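Local coordinates for clostripain-related protein (Bacteroides thetaiotaomicron, PDB 5L20), which is probably a clostripain-type cysteine peptidase of family C11, here an N-terminal part of the whole protein, with its substrates not established, at residues 44-49 against 100-105. Sequence-based numbering, arbitrary orientation.
Sequences DERIII and SPTKRY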
ATOM      1  N   ASP A  44       1.058  16.710   7.118  1.00 18.84           N
ATOM      2  CA  ASP A  44       1.287  16.006   8.379  1.00 17.65           C
ATOM      3  C   ASP A  44       1.232  14.498   8.208  1.00 17.52           C
ATOM      4  O   ASP A  44       1.324  13.769   9.198  1.00 17.23           O
ATOM      5  CB  ASP A  44       0.235  16.374   9.424  1.00 19.35           C
ATOM      6  CG  ASP A  44       0.452  17.723  10.050  1.00 32.22           C
ATOM      7  OD1 ASP A  44       1.617  18.137  10.229  1.00 31.51           O
ATOM      8  OD2 ASP A  44      -0.573  18.358  10.388  1.00 34.93           O
ATOM      9  N   GLU A  45       1.019  14.048   6.975  1.00 18.89           N
ATOM     10  CA  GLU A  45       0.736  12.628   6.729  1.00 18.26           C
ATOM     11  C   GLU A  45       1.531  12.113   5.549  1.00 22.73           C
ATOM     12  O   GLU A  45       1.936  12.896   4.684  1.00 22.24           O
ATOM     13  CB  GLU A  45      -0.758  12.403   6.471  1.00 17.90           C
ATOM     14  CG  GLU A  45      -1.699  12.918   7.562  1.00 18.70           C
ATOM     15  CD  GLU A  45      -2.113  14.376   7.368  1.00 27.49           C
ATOM     16  OE1 GLU A  45      -1.783  14.976   6.318  1.00 27.07           O
ATOM     17  OE2 GLU A  45      -2.781  14.914   8.275  1.00 25.36           O
ATOM     18  N   ARG A  46       1.734  10.794   5.510  1.00 16.17           N
ATOM     19  CA  ARG A  46       2.315  10.126   4.346  1.00 15.42           C
ATOM     20  C   ARG A  46       1.373   9.031   3.864  1.00 13.44           C
ATOM     21  O   ARG A  46       0.663   8.417   4.672  1.00 14.23           O
ATOM     22  CB  ARG A  46       3.668   9.493   4.673  1.00 15.02           C
ATOM     23  CG  ARG A  46       4.839  10.458   4.968  1.00 19.86           C
ATOM     24  CD  ARG A  46       6.195   9.699   4.868  1.00 18.35           C
ATOM     25  NE  ARG A  46       7.326  10.403   5.458  1.00 28.95           N
ATOM     26  CZ  ARG A  46       7.608  10.426   6.763  1.00 31.74           C
ATOM     27  NH1 ARG A  46       6.825   9.796   7.640  1.00 25.82           N
ATOM     28  NH2 ARG A  46       8.662  11.108   7.204  1.00 33.46           N
ATOM     29  N   ILE A  47       1.400   8.768   2.563  1.00 12.58           N
ATOM     30  CA  ILE A  47       0.707   7.635   1.973  1.00 12.20           C
ATOM     31  C   ILE A  47       1.767   6.666   1.468  1.00 13.38           C
ATOM     32  O   ILE A  47       2.603   7.046   0.631  1.00 12.97           O
ATOM     33  CB  ILE A  47      -0.213   8.041   0.809  1.00 15.09           C
ATOM     34  CG1 ILE A  47      -1.351   8.929   1.332  1.00 15.87           C
ATOM     35  CG2 ILE A  47      -0.766   6.786   0.146  1.00 17.50           C
ATOM     36  CD1 ILE A  47      -2.251   9.474   0.279  1.00 16.38           C
ATOM     37  N   ILE A  48       1.738   5.443   1.980  1.00 13.69           N
ATOM     38  CA  ILE A  48       2.689   4.392   1.628  1.00 11.79           C
ATOM     39  C   ILE A  48       1.898   3.240   1.026  1.00 15.53           C
ATOM     40  O   ILE A  48       0.862   2.858   1.584  1.00 11.23           O
ATOM     41  CB  ILE A  48       3.459   3.880   2.864  1.00 11.95           C
ATOM     42  CG1 ILE A  48       4.164   5.017   3.613  1.00 12.16           C
ATOM     43  CG2 ILE A  48       4.376   2.709   2.465  1.00 14.88           C
ATOM     44  CD1 ILE A  48       5.239   5.715   2.762  1.00 15.85           C
ATOM     45  N   ILE A  49       2.345   2.705  -0.107  1.00 11.42           N
ATOM     46  CA  ILE A  49       1.637   1.650  -0.793  1.00 11.00           C
ATOM     47  C   ILE A  49       2.523   0.433  -0.986  1.00 12.11           C
ATOM     48  O   ILE A  49       3.669   0.571  -1.426  1.00 11.83           O
ATOM     49  CB  ILE A  49       1.112   2.125  -2.158  1.00 11.80           C
ATOM     50  CG1 ILE A  49       0.293   3.412  -1.947  1.00 15.22           C
ATOM     51  CG2 ILE A  49       0.342   1.011  -2.845  1.00 12.97           C
ATOM     52  CD1 ILE A  49      -0.440   3.912  -3.167  1.00 15.43           C
ATOM     53  N   SER A 100       8.329   5.385   7.298  1.00 12.33           N
ATOM     54  CA  SER A 100       7.371   6.426   7.662  1.00 13.33           C
ATOM     55  C   SER A 100       7.060   6.396   9.154  1.00 16.19           C
ATOM     56  O   SER A 100       6.049   5.848   9.574  1.00 13.42           O
ATOM     57  CB  SER A 100       6.085   6.267   6.849  1.00 16.48           C
ATOM     58  OG  SER A 100       5.230   7.386   7.074  1.00 15.74           O
ATOM     59  N   PRO A 101       7.940   6.969   9.981  1.00 12.78           N
ATOM     60  CA  PRO A 101       7.720   7.035  11.421  1.00 12.35           C
ATOM     61  C   PRO A 101       6.686   8.096  11.773  1.00 17.28           C
ATOM     62  O   PRO A 101       6.935   9.287  11.566  1.00 17.96           O
ATOM     63  CB  PRO A 101       9.098   7.432  11.981  1.00 16.05           C
ATOM     64  CG  PRO A 101      10.020   7.388  10.824  1.00 18.15           C
ATOM     65  CD  PRO A 101       9.258   7.500   9.584  1.00 14.42           C
ATOM     66  N   THR A 102       5.523   7.677  12.269  1.00 13.29           N
ATOM     67  CA  THR A 102       4.451   8.623  12.559  1.00 13.86           C
ATOM     68  C   THR A 102       3.770   8.191  13.840  1.00 15.36           C
ATOM     69  O   THR A 102       3.954   7.059  14.291  1.00 16.65           O
ATOM     70  CB  THR A 102       3.392   8.695  11.414  1.00 12.80           C
ATOM     71  OG1 THR A 102       2.908   7.376  11.117  1.00 13.08           O
ATOM     72  CG2 THR A 102       3.970   9.282  10.129  1.00 14.17           C
ATOM     73  N   LYS A 103       2.965   9.087  14.407  1.00 13.08           N
ATOM     74  CA  LYS A 103       2.241   8.808  15.623  1.00 13.10           C
ATOM     75  C   LYS A 103       1.161   7.749  15.394  1.00 14.86           C
ATOM     76  O   LYS A 103       0.926   6.887  16.251  1.00 16.34           O
ATOM     77  CB  LYS A 103       1.599  10.078  16.173  1.00 17.30           C
ATOM     78  CG  LYS A 103       2.608  11.078  16.715  1.00 29.65           C
ATOM     79  CD  LYS A 103       1.951  12.379  17.126  1.00 50.18           C
ATOM     80  CE  LYS A 103       3.006  13.406  17.532  1.00 49.33           C
ATOM     81  NZ  LYS A 103       2.410  14.744  17.800  1.00 61.58           N
ATOM     82  N   ARG A 104       0.493   7.857  14.261  1.00 13.41           N
ATOM     83  CA  ARG A 104      -0.642   6.992  13.947  1.00 14.48           C
ATOM     84  C   ARG A 104      -0.435   6.274  12.617  1.00 11.86           C
ATOM     85  O   ARG A 104       0.227   6.797  11.707  1.00 12.54           O
ATOM     86  CB  ARG A 104      -1.946   7.810  13.819  1.00 17.69           C
ATOM     87  CG  ARG A 104      -2.440   8.619  15.017  1.00 23.91           C
ATOM     88  CD  ARG A 104      -3.768   9.358  14.567  1.00 29.70           C
ATOM     89  NE  ARG A 104      -3.572  10.714  14.024  1.00 32.05           N
ATOM     90  CZ  ARG A 104      -4.110  11.244  12.909  1.00 34.81           C
ATOM     91  NH1 ARG A 104      -4.923  10.572  12.081  1.00 20.57           N
ATOM     92  NH2 ARG A 104      -3.813  12.505  12.607  1.00 28.45           N
ATOM     93  N   TYR A 105      -1.067   5.104  12.501  1.00 10.93           N
ATOM     94  CA  TYR A 105      -1.099   4.305  11.269  1.00  9.60           C
ATOM     95  C   TYR A 105      -2.487   3.830  10.973  1.00  9.35           C
ATOM     96  O   TYR A 105      -3.231   3.524  11.896  1.00 11.15           O
ATOM     97  CB  TYR A 105      -0.188   3.056  11.394  1.00  9.14           C
ATOM     98  CG  TYR A 105       1.266   3.447  11.526  1.00  9.25           C
ATOM     99  CD1 TYR A 105       1.801   3.821  12.752  1.00 11.32           C
ATOM    100  CD2 TYR A 105       2.082   3.477  10.399  1.00  9.50           C
ATOM    101  CE1 TYR A 105       3.129   4.239  12.867  1.00 11.41           C
ATOM    102  CE2 TYR A 105       3.421   3.897  10.510  1.00 11.00           C
ATOM    103  CZ  TYR A 105       3.903   4.271  11.739  1.00 12.52           C
ATOM    104  OH  TYR A 105       5.227   4.693  11.819  1.00 12.44           O
TER
HETATM  105  O   HOH W   1       8.162  10.973  10.173  1.00 35.34           O
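Arg-46 reaches from strand 45-52 to the turn between helix 86-99 and strand 104-109, laying its side chain along Ser-100. Its CG stands anti to the carbonyl carbon (chi1 -68°), and the chain runs on extended to NE, so CB, CG and CD all pass the serine hydroxyl, with CD of Arg-46 3.3 Å from OG of Ser-100. The last torsion then turns the guanidinium out of line with the chain and swings NH1 round to the same oxygen, which meets the group at its edge: NH1 of Arg-46 donates to OG of Ser-100 at 2.9 Å. The bond is bent, 143° at the hydrogen, with the oxygen 23° out of the guanidinium plane. Ser-100, the first residue to leave the helix, offers OG from a position anti to its backbone N, and this buried oxygen also bonds the hydroxyl of Thr-11. Thr-11 belongs to strand 10-16, which lies between the two strands in the sheet and pairs in parallel with both; strand 104-109 is an outermost strand of the mixed sheet within this chain, and helix 86-99 leads into it through residues 100-103, consistent with the caspase-like alpha/beta fold of family C11 peptidases. A water bridges the outer end, accepting from NH2 of Arg-46 at 3.0 Å and donating to O of Pro-101, both the water and this carbonyl oxygen lying in the guanidinium plane. CG2 of Thr-102 approaches NH1 of Arg-46 obliquely, while its OG1 bonds Thr-11 and O of Arg-104. Deeper in, CG1 of Ile-48 packs against CB of Ser-100 at 4.0 Å. The turn is braced by Tyr-105, whose OH donates to O of Ser-100 on a carbonyl lone pair (2.7 Å) and accepts from N of Thr-102 (3.0 Å).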